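Local coordinates for protein GntR family transcriptional regulator (Streptococcus agalactiae, PDB 7B5T) that acts as the BusR transcriptional repressor, recognising bipartite DNA motifs, and binds the second messenger c-di-AMP through its C-terminal domain, at residues Glu35-Arg40 against Ser73-Leu78; Val144-Glu149 against Ile187-His192. One frame throughout, in Å; residues are numbered along the deposited sequence.

Interaction 1 of 2, residues Glu35-Arg40 against Ser73-Leu78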
ATOM      1  N   GLU A  35     -25.674  24.899 -39.197  1.00162.79           N
ATOM      2  CA  GLU A  35     -24.744  25.452 -40.170  1.00167.46           C
ATOM      3  C   GLU A  35     -24.207  24.351 -41.073  1.00157.74           C
ATOM      4  O   GLU A  35     -23.902  23.244 -40.621  1.00152.33           O
ATOM      5  CB  GLU A  35     -23.607  26.155 -39.425  1.00171.41           C
ATOM      6  CG  GLU A  35     -22.647  27.007 -40.235  1.00173.10           C
ATOM      7  CD  GLU A  35     -21.408  27.348 -39.419  1.00173.13           C
ATOM      8  OE1 GLU A  35     -21.499  27.278 -38.171  1.00177.42           O
ATOM      9  OE2 GLU A  35     -20.350  27.657 -40.010  1.00173.05           O
ATOM     10  N   LYS A  36     -24.087  24.665 -42.357  1.00157.73           N
ATOM     11  CA  LYS A  36     -23.588  23.733 -43.355  1.00153.04           C
ATOM     12  C   LYS A  36     -22.136  24.072 -43.664  1.00159.67           C
ATOM     13  O   LYS A  36     -21.724  25.234 -43.594  1.00162.27           O
ATOM     14  CB  LYS A  36     -24.443  23.764 -44.623  1.00148.05           C
ATOM     15  CG  LYS A  36     -23.993  22.793 -45.700  1.00149.67           C
ATOM     16  CD  LYS A  36     -24.803  22.952 -46.966  1.00153.47           C
ATOM     17  CE  LYS A  36     -24.531  24.290 -47.610  1.00159.95           C
ATOM     18  NZ  LYS A  36     -23.149  24.304 -48.170  1.00161.28           N
ATOM     19  N   LEU A  37     -21.359  23.054 -44.016  1.00158.21           N
ATOM     20  CA  LEU A  37     -19.968  23.292 -44.356  1.00156.96           C
ATOM     21  C   LEU A  37     -19.829  23.711 -45.814  1.00164.05           C
ATOM     22  O   LEU A  37     -20.764  23.621 -46.615  1.00164.81           O
ATOM     23  CB  LEU A  37     -19.126  22.050 -44.082  1.00153.50           C
ATOM     24  CG  LEU A  37     -18.919  21.734 -42.603  1.00151.65           C
ATOM     25  CD1 LEU A  37     -17.948  20.573 -42.429  1.00147.20           C
ATOM     26  CD2 LEU A  37     -18.465  22.973 -41.840  1.00158.40           C
ATOM     27  N   LYS A  38     -18.637  24.186 -46.149  1.00172.48           N
ATOM     28  CA  LYS A  38     -18.369  24.722 -47.469  1.00181.22           C
ATOM     29  C   LYS A  38     -18.128  23.583 -48.462  1.00182.19           C
ATOM     30  O   LYS A  38     -18.275  22.400 -48.144  1.00175.50           O
ATOM     31  CB  LYS A  38     -17.202  25.703 -47.401  1.00180.67           C
ATOM     32  CG  LYS A  38     -17.410  26.769 -46.333  1.00179.34           C
ATOM     33  CD  LYS A  38     -18.686  27.564 -46.565  1.00184.63           C
ATOM     34  CE  LYS A  38     -18.865  28.659 -45.518  1.00187.52           C
ATOM     35  NZ  LYS A  38     -20.180  29.358 -45.649  1.00192.09           N
ATOM     36  N   SER A  39     -17.767  23.950 -49.688  1.00175.94           N
ATOM     37  CA  SER A  39     -17.579  22.962 -50.737  1.00169.67           C
ATOM     38  C   SER A  39     -16.519  21.949 -50.316  1.00167.98           C
ATOM     39  O   SER A  39     -15.786  22.134 -49.338  1.00162.58           O
ATOM     40  CB  SER A  39     -17.293  23.642 -52.076  1.00164.25           C
ATOM     41  OG  SER A  39     -16.014  24.247 -52.085  1.00166.65           O
ATOM     42  N   ARG A  40     -16.477  20.844 -51.066  1.00165.27           N
ATOM     43  CA  ARG A  40     -15.515  19.775 -50.830  1.00164.03           C
ATOM     44  C   ARG A  40     -14.104  20.269 -51.137  1.00163.53           C
ATOM     45  O   ARG A  40     -13.141  19.789 -50.529  1.00155.63           O
ATOM     46  CB  ARG A  40     -15.906  18.575 -51.699  1.00166.88           C
ATOM     47  CG  ARG A  40     -15.881  18.874 -53.203  1.00171.74           C
ATOM     48  CD  ARG A  40     -16.209  17.655 -54.057  1.00175.75           C
ATOM     49  NE  ARG A  40     -16.158  17.944 -55.492  1.00185.16           N
ATOM     50  CZ  ARG A  40     -17.189  18.424 -56.187  1.00182.03           C
ATOM     51  NH1 ARG A  40     -18.340  18.668 -55.577  1.00176.15           N
ATOM     52  NH2 ARG A  40     -17.078  18.660 -57.490  1.00186.34           N
ATOM     53  N   SER A  73     -24.949  20.489 -51.878  1.00151.91           N
ATOM     54  CA  SER A  73     -24.489  21.826 -51.500  1.00155.00           C
ATOM     55  C   SER A  73     -23.306  21.776 -50.537  1.00156.40           C
ATOM     56  O   SER A  73     -22.426  22.644 -50.578  1.00159.31           O
ATOM     57  CB  SER A  73     -25.633  22.629 -50.886  1.00152.57           C
ATOM     58  OG  SER A  73     -25.208  23.951 -50.595  1.00155.46           O
ATOM     59  N   GLY A  74     -23.273  20.784 -49.658  1.00154.93           N
ATOM     60  CA  GLY A  74     -22.176  20.673 -48.714  1.00151.07           C
ATOM     61  C   GLY A  74     -22.535  19.697 -47.609  1.00142.01           C
ATOM     62  O   GLY A  74     -23.417  18.856 -47.768  1.00136.36           O
ATOM     63  N   ALA A  75     -21.837  19.835 -46.488  1.00143.56           N
ATOM     64  CA  ALA A  75     -22.038  18.949 -45.354  1.00131.98           C
ATOM     65  C   ALA A  75     -22.859  19.680 -44.306  1.00136.57           C
ATOM     66  O   ALA A  75     -22.454  20.741 -43.820  1.00146.71           O
ATOM     67  CB  ALA A  75     -20.700  18.500 -44.766  1.00130.30           C
ATOM     68  N   ILE A  76     -23.995  19.097 -43.942  1.00124.46           N
ATOM     69  CA  ILE A  76     -24.886  19.661 -42.939  1.00126.45           C
ATOM     70  C   ILE A  76     -24.665  18.884 -41.652  1.00122.12           C
ATOM     71  O   ILE A  76     -24.645  17.648 -41.659  1.00118.28           O
ATOM     72  CB  ILE A  76     -26.353  19.601 -43.403  1.00130.65           C
ATOM     73  CG1 ILE A  76     -26.586  20.507 -44.617  1.00135.65           C
ATOM     74  CG2 ILE A  76     -27.296  19.942 -42.255  1.00127.90           C
ATOM     75  CD1 ILE A  76     -27.930  20.304 -45.290  1.00139.17           C
ATOM     76  N   ILE A  77     -24.499  19.604 -40.550  1.00124.27           N
ATOM     77  CA  ILE A  77     -24.190  18.974 -39.274  1.00117.96           C
ATOM     78  C   ILE A  77     -25.462  18.396 -38.668  1.00116.29           C
ATOM     79  O   ILE A  77     -26.549  18.976 -38.781  1.00117.00           O
ATOM     80  CB  ILE A  77     -23.520  19.986 -38.328  1.00122.26           C
ATOM     81  CG1 ILE A  77     -22.384  20.707 -39.057  1.00127.33           C
ATOM     82  CG2 ILE A  77     -22.991  19.291 -37.087  1.00122.37           C
ATOM     83  CD1 ILE A  77     -21.300  19.783 -39.568  1.00122.74           C
ATOM     84  N   LEU A  78     -25.323  17.247 -38.008  1.00114.80           N
ATOM     85  CA  LEU A  78     -26.451  16.525 -37.437  1.00112.00           C
ATOM     86  C   LEU A  78     -26.440  16.576 -35.909  1.00114.36           C
ATOM     87  O   LEU A  78     -27.402  17.057 -35.304  1.00115.81           O
ATOM     88  CB  LEU A  78     -26.465  15.068 -37.915  1.00108.60           C
ATOM     89  CG  LEU A  78     -26.704  14.838 -39.406  1.00101.65           C
ATOM     90  CD1 LEU A  78     -26.645  13.356 -39.725  1.00 96.58           C
ATOM     91  CD2 LEU A  78     -28.040  15.432 -39.820  1.00 96.28           C
TER
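Lys36 and Ile76 form a single beta bridge, their CA atoms 4.3 Å apart, where the irregular chain of Glu35-Arg40 runs past strand 76-77. The touching parts head 134° apart, so the pairing is roughly antiparallel but splayed, and it does not continue as a regular sheet. The bond across it runs from Leu37 N to Ala75 O, 2.6 Å long and nearly straight at the hydrogen (168°).

Lys36 does most of the side-chain work. With CG anti to the backbone N (chi1 -179°), the aliphatic chain runs out alongside the other backbone, its CG 3.6 Å from CG1 of Ile76. It then bends twice near the end, which curls the ammonium back over Gly74. There NZ gives a hydrogen bond to Leu37 O at 2.9 Å and a weak one to Ser73 O at 3.0 Å, so the ammonium sits between a carbonyl of each segment, more firmly on Leu37 O. Gly74, in a backbone conformation that calls for glycine, brings its bare CA up to this same corner.

Leu37 is buried. Its CB meets CB of Ala75 at 3.9 Å, and its branch point CG lies 4.3 Å from CD1 of Ile77. Ile77 also sets CG1 against the Glu35 carbonyl, while the carboxylate of Glu35 turns back to the backbone N of Glu32.

In the winged-helix fold of GntR regulators, strands 67-68 and 76-77 make the wing hairpin, with Ile76 paired to Thr68. The bridge at Lys36 fastens the loop between helices 14-28 and 40-46 onto this hairpin. Helix 14-28 covers the apolar side, where Val22 packs on Leu37 and Ile26 on Ile77.

Interaction 2 of 2, residues Val144-Glu149 against Ile187-His192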
ATOM      1  N   VAL A 144      -5.991 -10.627  26.840  1.00133.17           N
ATOM      2  CA  VAL A 144      -5.275 -11.906  26.848  1.00140.39           C
ATOM      3  C   VAL A 144      -5.821 -12.748  25.687  1.00145.00           C
ATOM      4  O   VAL A 144      -6.890 -13.348  25.773  1.00145.34           O
ATOM      5  CB  VAL A 144      -5.358 -12.629  28.196  1.00144.27           C
ATOM      6  CG1 VAL A 144      -6.788 -12.897  28.640  1.00144.02           C
ATOM      7  CG2 VAL A 144      -4.547 -13.926  28.162  1.00143.91           C
ATOM      8  N   SER A 145      -5.071 -12.773  24.591  1.00158.92           N
ATOM      9  CA  SER A 145      -5.544 -13.360  23.347  1.00165.24           C
ATOM     10  C   SER A 145      -5.343 -14.881  23.318  1.00182.46           C
ATOM     11  O   SER A 145      -4.886 -15.501  24.286  1.00175.82           O
ATOM     12  CB  SER A 145      -4.854 -12.667  22.174  1.00161.40           C
ATOM     13  OG  SER A 145      -5.114 -13.336  20.957  1.00172.90           O
ATOM     14  N   GLU A 146      -5.680 -15.483  22.166  1.00216.76           N
ATOM     15  CA  GLU A 146      -5.716 -16.942  22.040  1.00225.36           C
ATOM     16  C   GLU A 146      -4.332 -17.562  22.160  1.00225.36           C
ATOM     17  O   GLU A 146      -4.172 -18.613  22.794  1.00218.81           O
ATOM     18  CB  GLU A 146      -6.325 -17.347  20.695  1.00217.74           C
ATOM     19  CG  GLU A 146      -6.243 -18.850  20.384  1.00224.01           C
ATOM     20  CD  GLU A 146      -7.169 -19.694  21.265  1.00232.00           C
ATOM     21  OE1 GLU A 146      -8.200 -19.160  21.731  1.00238.81           O
ATOM     22  OE2 GLU A 146      -6.856 -20.879  21.519  1.00234.68           O
ATOM     23  N   ASP A 147      -3.324 -16.947  21.548  1.00202.09           N
ATOM     24  CA  ASP A 147      -1.985 -17.510  21.649  1.00198.58           C
ATOM     25  C   ASP A 147      -1.595 -17.298  23.098  1.00192.03           C
ATOM     26  O   ASP A 147      -1.202 -16.202  23.498  1.00180.40           O
ATOM     27  CB  ASP A 147      -1.018 -16.821  20.690  1.00194.90           C
ATOM     28  CG  ASP A 147       0.312 -17.550  20.569  1.00191.04           C
ATOM     29  OD1 ASP A 147       0.315 -18.678  20.029  1.00186.17           O
ATOM     30  OD2 ASP A 147       1.351 -17.008  21.001  1.00185.21           O
ATOM     31  N   SER A 148      -1.688 -18.359  23.891  1.00191.44           N
ATOM     32  CA  SER A 148      -1.556 -18.214  25.324  1.00184.44           C
ATOM     33  C   SER A 148      -0.702 -19.345  25.856  1.00183.28           C
ATOM     34  O   SER A 148      -0.624 -20.429  25.277  1.00186.59           O
ATOM     35  CB  SER A 148      -2.915 -18.223  26.037  1.00182.30           C
ATOM     36  OG  SER A 148      -3.950 -17.648  25.253  1.00181.62           O
ATOM     37  N   GLU A 149      -0.097 -19.067  27.004  1.00175.95           N
ATOM     38  CA  GLU A 149       0.879 -19.928  27.650  1.00173.74           C
ATOM     39  C   GLU A 149       0.450 -20.227  29.082  1.00165.76           C
ATOM     40  O   GLU A 149      -0.139 -21.281  29.322  1.00166.85           O
ATOM     41  CB  GLU A 149       2.284 -19.298  27.491  1.00168.60           C
ATOM     42  CG  GLU A 149       2.472 -17.949  28.220  1.00160.00           C
ATOM     43  CD  GLU A 149       1.828 -16.766  27.529  1.00157.72           C
ATOM     44  OE1 GLU A 149       0.984 -16.980  26.641  1.00167.10           O
ATOM     45  OE2 GLU A 149       2.147 -15.621  27.894  1.00153.64           O
ATOM     46  N   ILE A 187      -6.515 -16.246  36.029  1.00150.58           N
ATOM     47  CA  ILE A 187      -6.831 -15.625  34.749  1.00154.16           C
ATOM     48  C   ILE A 187      -6.957 -16.695  33.684  1.00159.57           C
ATOM     49  O   ILE A 187      -6.102 -17.580  33.567  1.00160.49           O
ATOM     50  CB  ILE A 187      -5.789 -14.579  34.304  1.00145.90           C
ATOM     51  CG1 ILE A 187      -5.534 -13.557  35.405  1.00143.01           C
ATOM     52  CG2 ILE A 187      -6.260 -13.888  33.021  1.00141.05           C
ATOM     53  CD1 ILE A 187      -4.547 -14.047  36.395  1.00148.72           C
ATOM     54  N   GLU A 188      -7.990 -16.579  32.876  1.00162.04           N
ATOM     55  CA  GLU A 188      -8.188 -17.449  31.739  1.00160.33           C
ATOM     56  C   GLU A 188      -8.131 -16.586  30.488  1.00156.54           C
ATOM     57  O   GLU A 188      -7.955 -15.367  30.555  1.00152.12           O
ATOM     58  CB  GLU A 188      -9.515 -18.207  31.843  1.00163.68           C
ATOM     59  CG  GLU A 188      -9.525 -19.317  32.880  1.00165.69           C
ATOM     60  CD  GLU A 188      -8.517 -20.405  32.571  1.00170.03           C
ATOM     61  OE1 GLU A 188      -8.315 -20.701  31.375  1.00170.32           O
ATOM     62  OE2 GLU A 188      -7.938 -20.973  33.519  1.00172.91           O
ATOM     63  N   GLN A 189      -8.249 -17.238  29.342  1.00158.48           N
ATOM     64  CA  GLN A 189      -8.242 -16.563  28.056  1.00151.78           C
ATOM     65  C   GLN A 189      -9.529 -15.801  27.793  1.00149.32           C
ATOM     66  O   GLN A 189     -10.630 -16.287  28.076  1.00151.43           O
ATOM     67  CB  GLN A 189      -8.044 -17.570  26.940  1.00160.53           C
ATOM     68  CG  GLN A 189      -8.369 -17.000  25.600  1.00170.04           C
ATOM     69  CD  GLN A 189      -8.117 -17.986  24.518  1.00183.86           C
ATOM     70  OE1 GLN A 189      -7.721 -19.120  24.792  1.00186.85           O
ATOM     71  NE2 GLN A 189      -8.463 -17.625  23.301  1.00196.99           N
ATOM     72  N   GLY A 190      -9.377 -14.612  27.213  1.00149.43           N
ATOM     73  CA  GLY A 190     -10.488 -13.753  26.863  1.00143.33           C
ATOM     74  C   GLY A 190     -10.805 -12.706  27.895  1.00150.78           C
ATOM     75  O   GLY A 190     -11.876 -12.090  27.829  1.00151.97           O
ATOM     76  N   ASP A 191      -9.889 -12.474  28.829  1.00147.41           N
ATOM     77  CA  ASP A 191      -9.984 -11.507  29.908  1.00147.23           C
ATOM     78  C   ASP A 191      -9.246 -10.219  29.560  1.00144.06           C
ATOM     79  O   ASP A 191      -8.295 -10.204  28.773  1.00141.97           O
ATOM     80  CB  ASP A 191      -9.402 -12.093  31.194  1.00146.73           C
ATOM     81  CG  ASP A 191     -10.027 -13.417  31.557  1.00152.72           C
ATOM     82  OD1 ASP A 191     -11.088 -13.752  30.990  1.00155.66           O
ATOM     83  OD2 ASP A 191      -9.447 -14.132  32.402  1.00153.13           O
ATOM     84  N   HIS A 192      -9.718  -9.127  30.147  1.00149.49           N
ATOM     85  CA  HIS A 192      -9.058  -7.832  30.083  1.00140.90           C
ATOM     86  C   HIS A 192      -8.289  -7.594  31.381  1.00138.28           C
ATOM     87  O   HIS A 192      -8.876  -7.654  32.467  1.00143.95           O
ATOM     88  CB  HIS A 192     -10.098  -6.747  29.827  1.00145.43           C
ATOM     89  CG  HIS A 192     -10.915  -7.011  28.603  1.00149.57           C
ATOM     90  ND1 HIS A 192     -10.745  -6.325  27.419  1.00149.36           N
ATOM     91  CD2 HIS A 192     -11.911  -7.901  28.381  1.00155.75           C
ATOM     92  CE1 HIS A 192     -11.596  -6.786  26.520  1.00155.61           C
ATOM     93  NE2 HIS A 192     -12.318  -7.741  27.080  1.00160.18           N
TER
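OD2 of Asp191, a residue whose CB packs 3.7 Å from CG1 of Val144, is gripped by two groups: the backbone N of Glu188, at 2.9 Å on the syn side but 31° out of the carboxylate plane, and ND1 of His173. The first of these bonds spans a tight turn in its own segment, and Asp191 reaches it because its CG stands beside the backbone N (chi1 -54°).

Across the contact, Val144 is held at both ends of its backbone. Its N gives a nearly straight bond to Asp191 O at 3.0 Å, while its O accepts from Gly190 N at 3.1 Å. One residue facing two in succession, with Gly190 in a left-handed conformation, matches a G1 beta bulge at the end of the strand pair, and Glu188-Asp191 form the type II turn that commonly accompanies it. The bulge lies just past the end of strand 140-143 and just before the start of its antiparallel partner 192-196, in the TrkA-C domain that binds c-di-AMP. Ile168, one of the ligand-binding residues, has its side chain about 10 Å from that of Asp191.

Val144 points its side chain into the turn, with CG1 3.3 Å from Glu188 O. Gln189 stretches the other way, fully extended, and its amide ends beside the carboxylate of Glu146, a placement of end groups that is doubtful in the model.

In the fold
The two contacts come one after the other along the chain and lie at opposite ends of an elongated molecule, their centres 83 Å apart and their nearest atoms about 68 Å apart. Interaction 1 belongs to the N-terminal winged-helix domain, interaction 2 to the C-terminal TrkA-C domain, and they share no strand or sheet. Between them runs helix 80-90 and then the long helix 96-134, part of which is predicted to form a coiled coil. Each contact therefore closes a loop within its own domain. Any signal from the c-di-AMP end to the DNA-binding end would presumably pass through the helical spacer or the other chains of the tetramer.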